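Local structure of probable fumarate reductase Ifc3 (Shewanella frigidimarina, 1QO8) at residues 320-325 with 355-360; 498-503 with 537-542. The protein catalyses in vitro the essentially one-way reduction of fumarate to succinate, using one FAD and four covalently attached c-type hemes in each subunit of a homodimer. All blocks are in the same frame, centred on the assembly; numbering follows the deposited sequence.

Contact 1: 320-325 with 355-360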
loop_
_atom_site.group_PDB
_atom_site.type_symbol
_atom_site.label_atom_id
_atom_site.label_comp_id
_atom_site.label_asym_id
_atom_site.label_seq_id
_atom_site.Cartn_x
_atom_site.Cartn_y
_atom_site.Cartn_z
ATOM N N TYR A 320 6.131 -5.644 -2.856
ATOM C CA TYR A 320 5.947 -4.533 -1.953
ATOM C C TYR A 320 4.723 -4.610 -1.051
ATOM O O TYR A 320 4.738 -4.216 0.131
ATOM C CB TYR A 320 5.893 -3.182 -2.701
ATOM C CG TYR A 320 6.394 -2.151 -1.671
ATOM C CD1 TYR A 320 7.749 -2.044 -1.353
ATOM C CD2 TYR A 320 5.455 -1.397 -1.016
ATOM C CE1 TYR A 320 8.163 -1.115 -0.374
ATOM C CE2 TYR A 320 5.864 -0.469 -0.061
ATOM C CZ TYR A 320 7.204 -0.322 0.234
ATOM O OH TYR A 320 7.537 0.582 1.200
ATOM N N TYR A 321 3.609 -5.049 -1.573
ATOM C CA TYR A 321 2.345 -5.094 -0.853
ATOM C C TYR A 321 2.244 -6.412 -0.095
ATOM O O TYR A 321 1.612 -6.487 0.956
ATOM C CB TYR A 321 1.180 -4.941 -1.832
ATOM C CG TYR A 321 1.031 -3.609 -2.539
ATOM C CD1 TYR A 321 1.178 -2.447 -1.775
ATOM C CD2 TYR A 321 0.792 -3.462 -3.903
ATOM C CE1 TYR A 321 1.020 -1.194 -2.351
ATOM C CE2 TYR A 321 0.653 -2.196 -4.474
ATOM C CZ TYR A 321 0.779 -1.056 -3.694
ATOM O OH TYR A 321 0.636 0.197 -4.205
ATOM N N ARG A 322 2.768 -7.520 -0.654
ATOM C CA ARG A 322 2.527 -8.853 -0.120
ATOM C C ARG A 322 3.778 -9.696 -0.308
ATOM O O ARG A 322 3.785 -10.665 -1.082
ATOM C CB ARG A 322 1.355 -9.579 -0.856
ATOM C CG ARG A 322 -0.033 -9.086 -0.473
ATOM C CD ARG A 322 -0.329 -9.629 0.964
ATOM N NE ARG A 322 -1.676 -9.198 1.376
ATOM C CZ ARG A 322 -1.861 -8.012 1.998
ATOM N NH1 ARG A 322 -0.799 -7.267 2.240
ATOM N NH2 ARG A 322 -3.099 -7.650 2.348
ATOM N N PRO A 323 4.890 -9.365 0.357
ATOM C CA PRO A 323 6.095 -10.107 0.275
ATOM C C PRO A 323 6.045 -11.577 0.579
ATOM O O PRO A 323 6.859 -12.246 -0.055
ATOM C CB PRO A 323 7.120 -9.405 1.239
ATOM C CG PRO A 323 6.197 -8.789 2.224
ATOM C CD PRO A 323 4.935 -8.403 1.508
ATOM N N THR A 324 5.101 -12.141 1.306
ATOM C CA THR A 324 5.082 -13.543 1.620
ATOM C C THR A 324 4.445 -14.307 0.441
ATOM O O THR A 324 4.514 -15.524 0.462
ATOM C CB THR A 324 4.295 -13.955 2.880
ATOM O OG1 THR A 324 2.956 -13.438 2.901
ATOM C CG2 THR A 324 5.081 -13.475 4.072
ATOM N N MET A 325 3.919 -13.563 -0.533
ATOM C CA MET A 325 3.420 -14.116 -1.766
ATOM C C MET A 325 4.403 -13.939 -2.900
ATOM O O MET A 325 4.096 -14.416 -3.993
ATOM C CB MET A 325 2.065 -13.494 -2.144
ATOM C CG MET A 325 1.125 -13.563 -0.930
ATOM S SD MET A 325 -0.434 -12.688 -1.270
ATOM C CE MET A 325 -1.330 -13.801 -2.326
ATOM N N ASP A 355 -3.459 -3.163 -1.038
ATOM C CA ASP A 355 -2.497 -4.262 -0.883
ATOM C C ASP A 355 -3.190 -5.633 -0.804
ATOM O O ASP A 355 -2.451 -6.618 -0.652
ATOM C CB ASP A 355 -1.566 -4.011 0.288
ATOM C CG ASP A 355 -2.134 -3.772 1.665
ATOM O OD1 ASP A 355 -3.257 -3.247 1.761
ATOM O OD2 ASP A 355 -1.447 -4.129 2.641
ATOM N N TRP A 356 -4.456 -5.773 -1.079
ATOM C CA TRP A 356 -5.213 -7.014 -0.818
ATOM C C TRP A 356 -5.175 -7.911 -2.075
ATOM O O TRP A 356 -5.622 -7.425 -3.129
ATOM C CB TRP A 356 -6.649 -6.783 -0.280
ATOM C CG TRP A 356 -6.509 -6.478 1.192
ATOM C CD1 TRP A 356 -6.392 -5.245 1.772
ATOM C CD2 TRP A 356 -6.411 -7.422 2.256
ATOM N NE1 TRP A 356 -6.230 -5.344 3.136
ATOM C CE2 TRP A 356 -6.222 -6.678 3.448
ATOM C CE3 TRP A 356 -6.417 -8.816 2.296
ATOM C CZ2 TRP A 356 -6.053 -7.307 4.688
ATOM C CZ3 TRP A 356 -6.223 -9.433 3.527
ATOM C CH2 TRP A 356 -6.101 -8.675 4.702
ATOM N N VAL A 357 -4.404 -8.986 -1.991
ATOM C CA VAL A 357 -4.129 -9.904 -3.089
ATOM C C VAL A 357 -4.608 -11.343 -2.763
ATOM O O VAL A 357 -4.464 -11.954 -1.687
ATOM C CB VAL A 357 -2.636 -9.908 -3.441
ATOM C CG1 VAL A 357 -2.278 -10.847 -4.604
ATOM C CG2 VAL A 357 -2.177 -8.456 -3.721
ATOM N N GLN A 358 -5.466 -11.791 -3.699
ATOM C CA GLN A 358 -6.057 -13.142 -3.602
ATOM C C GLN A 358 -5.209 -14.075 -4.456
ATOM O O GLN A 358 -4.791 -13.765 -5.580
ATOM C CB GLN A 358 -7.496 -13.215 -3.985
ATOM C CG GLN A 358 -8.045 -14.666 -4.115
ATOM C CD GLN A 358 -9.400 -14.466 -4.756
ATOM O OE1 GLN A 358 -9.500 -14.301 -5.960
ATOM N NE2 GLN A 358 -10.423 -14.428 -3.918
ATOM N N ALA A 359 -5.015 -15.244 -3.831
ATOM C CA ALA A 359 -4.247 -16.280 -4.540
ATOM C C ALA A 359 -5.016 -17.585 -4.676
ATOM O O ALA A 359 -5.880 -17.842 -3.873
ATOM C CB ALA A 359 -3.012 -16.636 -3.704
ATOM N N HIS A 360 -4.440 -18.540 -5.387
ATOM C CA HIS A 360 -5.077 -19.857 -5.521
ATOM C C HIS A 360 -3.992 -20.825 -5.125
ATOM O O HIS A 360 -2.860 -20.708 -5.532
ATOM C CB HIS A 360 -5.620 -20.033 -6.948
ATOM C CG HIS A 360 -6.208 -21.396 -7.146
ATOM N ND1 HIS A 360 -7.548 -21.644 -7.258
ATOM C CD2 HIS A 360 -5.599 -22.604 -7.277
ATOM C CE1 HIS A 360 -7.763 -22.945 -7.412
ATOM N NE2 HIS A 360 -6.591 -23.501 -7.486
HETATM O O HOH W 1 1.267 -4.230 2.603
HETATM O O HOH W 2 -3.780 -10.660 0.713
HETATM O O HOH W 3 -3.301 -5.381 4.136
#
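The chain leaves helix 315-321 at Arg322 and turns through a short 3-10 segment, passing closest to residues 355-360 where the CA atoms of Tyr321 and Asp355 lie 4.9 Å apart and diverging towards Met325 and Ala359. Arg322 carries the contact. Bent at chi2 (-73°), its chain lays one guanidinium face over the backbone of Asp355, whose O sits 3.0 Å above the centre of that plane, too steep for a hydrogen bond. The N-H groups point elsewhere: Arg322 NH1 makes a salt bridge to Asp355 OD2 (3.2 Å), reaching it from above the carboxylate plane, and bonds weakly to Tyr321 O. Arg322 NH2 stands over one face of the Trp356 ring, 3.3 Å from Trp356 CD2, with guanidinium and indole planes perpendicular, a cation-pi contact made end-on. Three waters complete the grip: one joins Tyr321 O to Asp355 OD2, another joins Arg322 NE to Val357 O, and the third joins Arg322 NH2 to Asp355 OD2. Two waters and NH1 thus hold OD2, which would favour a charged carboxylate. Beyond this polar cluster, Met325 CE, turned by chi3, rests against Val357 CG1 (3.8 Å) and Ala359 CB (3.6 Å). Leu516 of the second subunit packs on Arg322 and Trp356. Here the end of helix 315-321 is packed on strand 357-364 of the flavoprotein-like region, the strand that carries His360, which by similarity binds succinate.

Contact 2: 498-503 with 537-542. With FAD (flavin-adenine dinucleotide), chain G.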
loop_
_atom_site.group_PDB
_atom_site.type_symbol
_atom_site.label_atom_id
_atom_site.label_comp_id
_atom_site.label_asym_id
_atom_site.label_seq_id
_atom_site.Cartn_x
_atom_site.Cartn_y
_atom_site.Cartn_z
ATOM N N ILE A 498 -0.758 -16.119 -7.611
ATOM C CA ILE A 498 -1.538 -14.875 -7.585
ATOM C C ILE A 498 -2.628 -14.987 -8.602
ATOM O O ILE A 498 -2.464 -15.395 -9.762
ATOM C CB ILE A 498 -0.588 -13.631 -7.788
ATOM C CG1 ILE A 498 0.241 -13.666 -6.446
ATOM C CG2 ILE A 498 -1.425 -12.370 -7.747
ATOM C CD1 ILE A 498 1.606 -13.096 -6.631
ATOM N N HIS A 499 -3.823 -14.596 -8.290
ATOM C CA HIS A 499 -4.993 -14.750 -9.079
ATOM C C HIS A 499 -5.753 -13.469 -9.180
ATOM O O HIS A 499 -6.273 -13.304 -10.292
ATOM C CB HIS A 499 -5.888 -15.849 -8.329
ATOM C CG HIS A 499 -7.105 -16.143 -9.151
ATOM N ND1 HIS A 499 -6.925 -16.848 -10.329
ATOM C CD2 HIS A 499 -8.417 -15.905 -9.033
ATOM C CE1 HIS A 499 -8.124 -17.016 -10.938
ATOM N NE2 HIS A 499 -9.013 -16.401 -10.195
ATOM N N HIS A 500 -5.892 -12.610 -8.177
ATOM C CA HIS A 500 -6.817 -11.488 -8.460
ATOM C C HIS A 500 -6.301 -10.427 -7.484
ATOM O O HIS A 500 -6.013 -10.754 -6.331
ATOM C CB HIS A 500 -8.258 -11.799 -8.187
ATOM C CG HIS A 500 -9.219 -10.657 -8.471
ATOM N ND1 HIS A 500 -9.778 -10.450 -9.668
ATOM C CD2 HIS A 500 -9.657 -9.639 -7.613
ATOM C CE1 HIS A 500 -10.626 -9.392 -9.620
ATOM N NE2 HIS A 500 -10.520 -8.855 -8.421
ATOM N N THR A 501 -6.195 -9.157 -7.888
ATOM C CA THR A 501 -5.905 -8.129 -6.898
ATOM C C THR A 501 -7.113 -7.284 -6.597
ATOM O O THR A 501 -7.449 -6.424 -7.401
ATOM C CB THR A 501 -4.736 -7.232 -7.416
ATOM O OG1 THR A 501 -5.064 -6.686 -8.698
ATOM C CG2 THR A 501 -3.550 -8.123 -7.646
ATOM N N MET A 502 -7.809 -7.532 -5.493
ATOM C CA MET A 502 -8.975 -6.818 -5.090
ATOM C C MET A 502 -8.656 -5.333 -4.870
ATOM O O MET A 502 -9.615 -4.559 -5.051
ATOM C CB MET A 502 -9.532 -7.229 -3.668
ATOM C CG MET A 502 -10.183 -8.644 -3.594
ATOM S SD MET A 502 -9.163 -10.108 -3.811
ATOM C CE MET A 502 -8.116 -10.154 -2.358
ATOM N N GLY A 503 -7.478 -4.955 -4.407
ATOM C CA GLY A 503 -7.266 -3.555 -4.159
ATOM C C GLY A 503 -7.017 -2.817 -5.489
ATOM O O GLY A 503 -6.732 -3.476 -6.525
ATOM N N TYR A 537 -11.854 -7.494 1.189
ATOM C CA TYR A 537 -10.620 -8.307 1.332
ATOM C C TYR A 537 -10.691 -9.617 0.586
ATOM O O TYR A 537 -9.683 -10.337 0.620
ATOM C CB TYR A 537 -10.306 -8.562 2.824
ATOM C CG TYR A 537 -9.856 -7.381 3.647
ATOM C CD1 TYR A 537 -9.848 -6.085 3.126
ATOM C CD2 TYR A 537 -9.397 -7.554 4.958
ATOM C CE1 TYR A 537 -9.408 -5.014 3.887
ATOM C CE2 TYR A 537 -8.955 -6.486 5.742
ATOM C CZ TYR A 537 -8.955 -5.223 5.190
ATOM O OH TYR A 537 -8.513 -4.136 5.896
ATOM N N ASN A 538 -11.759 -9.979 -0.140
ATOM C CA ASN A 538 -11.682 -11.320 -0.807
ATOM C C ASN A 538 -12.708 -11.360 -1.900
ATOM O O ASN A 538 -13.893 -11.168 -1.584
ATOM C CB ASN A 538 -11.913 -12.418 0.230
ATOM C CG ASN A 538 -11.807 -13.801 -0.405
ATOM O OD1 ASN A 538 -10.829 -14.187 -1.031
ATOM N ND2 ASN A 538 -12.897 -14.553 -0.357
ATOM N N ARG A 539 -12.302 -11.604 -3.145
ATOM C CA ARG A 539 -13.276 -11.640 -4.265
ATOM C C ARG A 539 -14.023 -12.987 -4.196
ATOM O O ARG A 539 -13.275 -13.970 -4.121
ATOM C CB ARG A 539 -12.500 -11.572 -5.593
ATOM C CG ARG A 539 -13.246 -11.786 -6.906
ATOM C CD ARG A 539 -12.353 -12.160 -8.101
ATOM N NE ARG A 539 -11.762 -13.475 -7.739
ATOM C CZ ARG A 539 -12.165 -14.691 -8.090
ATOM N NH1 ARG A 539 -13.182 -14.743 -8.955
ATOM N NH2 ARG A 539 -11.601 -15.783 -7.587
ATOM N N LEU A 540 -15.357 -13.013 -4.266
ATOM C CA LEU A 540 -16.052 -14.253 -4.625
ATOM C C LEU A 540 -16.098 -14.627 -6.087
ATOM O O LEU A 540 -16.255 -13.799 -7.012
ATOM C CB LEU A 540 -17.520 -14.100 -4.117
ATOM C CG LEU A 540 -17.633 -13.894 -2.596
ATOM C CD1 LEU A 540 -19.053 -14.007 -2.063
ATOM C CD2 LEU A 540 -16.818 -14.974 -1.861
ATOM N N GLY A 541 -16.007 -15.896 -6.431
ATOM C CA GLY A 541 -16.170 -16.407 -7.809
ATOM C C GLY A 541 -17.441 -15.861 -8.459
ATOM O O GLY A 541 -18.505 -15.843 -7.828
ATOM N N GLY A 542 -17.362 -15.187 -9.614
ATOM C CA GLY A 542 -18.455 -14.664 -10.345
ATOM C C GLY A 542 -18.711 -13.163 -10.193
ATOM O O GLY A 542 -19.400 -12.508 -10.999
HETATM P PA FAD G . -8.646 -7.412 -17.866
HETATM O O1A FAD G . -9.610 -8.364 -18.504
HETATM O O2A FAD G . -7.429 -7.833 -17.442
HETATM O O5B FAD G . -8.188 -6.563 -19.106
HETATM C C5B FAD G . -7.357 -5.335 -18.985
HETATM C C4B FAD G . -6.908 -4.899 -20.468
HETATM O O4B FAD G . -6.084 -3.657 -20.223
HETATM C C3B FAD G . -5.864 -5.901 -21.063
HETATM O O3B FAD G . -6.145 -6.544 -22.224
HETATM C C2B FAD G . -4.468 -5.213 -20.842
HETATM O O2B FAD G . -3.467 -5.525 -21.843
HETATM C C1B FAD G . -4.866 -3.801 -21.057
HETATM N N9A FAD G . -3.947 -2.840 -20.432
HETATM C C8A FAD G . -3.276 -2.947 -19.239
HETATM N N7A FAD G . -2.448 -1.958 -19.046
HETATM C C5A FAD G . -2.570 -1.138 -20.164
HETATM C C6A FAD G . -1.866 0.065 -20.600
HETATM N N6A FAD G . -0.939 0.662 -19.903
HETATM N N1A FAD G . -2.309 0.577 -21.775
HETATM C C2A FAD G . -3.221 -0.057 -22.587
HETATM N N3A FAD G . -3.902 -1.181 -22.269
HETATM C C4A FAD G . -3.501 -1.669 -21.065
HETATM N N1 FAD G . -13.831 -13.669 -12.033
HETATM C C2 FAD G . -15.108 -13.942 -12.021
HETATM O O2 FAD G . -15.987 -13.302 -11.544
HETATM N N3 FAD G . -15.644 -15.121 -12.623
HETATM C C4 FAD G . -14.713 -15.953 -13.236
HETATM O O4 FAD G . -15.082 -16.985 -13.720
HETATM C C4X FAD G . -13.284 -15.652 -13.177
HETATM N N5 FAD G . -12.394 -16.499 -13.716
HETATM C C5X FAD G . -11.074 -16.196 -13.741
HETATM C C6 FAD G . -10.201 -17.118 -14.335
HETATM C C7 FAD G . -8.857 -16.837 -14.384
HETATM C C7M FAD G . -7.860 -17.765 -15.001
HETATM C C8 FAD G . -8.398 -15.576 -13.856
HETATM C C8M FAD G . -6.945 -15.227 -13.969
HETATM C C9 FAD G . -9.255 -14.660 -13.303
HETATM C C9A FAD G . -10.601 -14.927 -13.227
HETATM N N10 FAD G . -11.572 -14.082 -12.652
HETATM C C10 FAD G . -12.874 -14.402 -12.609
HETATM C "C1'" FAD G . -11.256 -12.634 -12.437
HETATM C "C2'" FAD G . -11.882 -11.780 -13.590
HETATM O "O2'" FAD G . -11.614 -12.634 -14.753
HETATM C "C3'" FAD G . -10.925 -10.577 -13.775
HETATM O "O3'" FAD G . -10.841 -9.807 -12.569
HETATM C "C4'" FAD G . -11.690 -9.532 -14.654
HETATM O "O4'" FAD G . -11.800 -10.192 -15.951
HETATM C "C5'" FAD G . -10.708 -8.319 -14.827
HETATM O "O5'" FAD G . -11.340 -7.529 -16.018
HETATM P P FAD G . -10.801 -6.158 -16.470
HETATM O O1P FAD G . -11.722 -5.747 -17.596
HETATM O O2P FAD G . -10.730 -5.423 -15.288
HETATM O O3P FAD G . -9.426 -6.443 -16.830
#
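A classic beta bulge turns both His499 and His500 to the same side of strand 489-505, opposite Gln358, and so brings two imidazoles to bear on one arginine beside the flavin. Arg539 comes from the loop 537-542, its chain extended through chi1 and chi2 and then bent at chi3 (64°). The bend places CD squarely over one face of the His500 ring, 3.4 Å from its centroid and 9° off the normal, a close CH-pi contact. Further out, Arg539 NH2 lies at the edge of the His499 ring, 3.5 Å from His499 CD2, with ring and guanidinium planes 63° apart, while Arg539 NH1 approaches FAD N1 to 3.3 Å. Both histidines hold CG anti to the backbone N, which carries the rings to the cofactor: His499 CE1 is 3.3 Å from FAD C8, and the edge of His500 meets the ribityl O3', with His500 CE1 3.0 Å away. His499 ND1 is hydrogen-bonded to Ser331 OG, which should fix the rotation of that ring. Met502, folded at chi2 and chi3, covers the start of the loop, with SD 3.5 Å from Arg539 N and CE against Tyr537 O (3.4 Å). At the far end Gly542 N gives a weak hydrogen bond to FAD O2; its positive phi suits glycine. By similarity, His499, Arg539 and Gly542 bind fumarate and succinate, consistent with the contact forming one wall of the active site at the flavin. Strand 357-364 borders the bulged strand, Gln358 bonding to Asn538 and to Arg539 O, and Gly542 is the N-cap of helix 543-563, whose Ala544 packs against His500 and Arg539.

Overall arrangement
Contact 1 closes before contact 2 opens along the chain, yet their centres lie only 11 Å apart within the FAD-binding domain. They share a mixed sheet in which strand 357-364 runs antiparallel to strand 489-505. Gln358 belongs to contact 1 and reaches contact 2 through its backbone as well: Gln358 N lies 2.9 Å from His500 O, a probable hydrogen bond. Trp356 and Tyr537 add a ring stack beside it. Contact 1 lies towards the second subunit, contact 2 towards the flavin. The shared strands therefore connect the surroundings of the dimer interface with the part of the active site that probably receives fumarate.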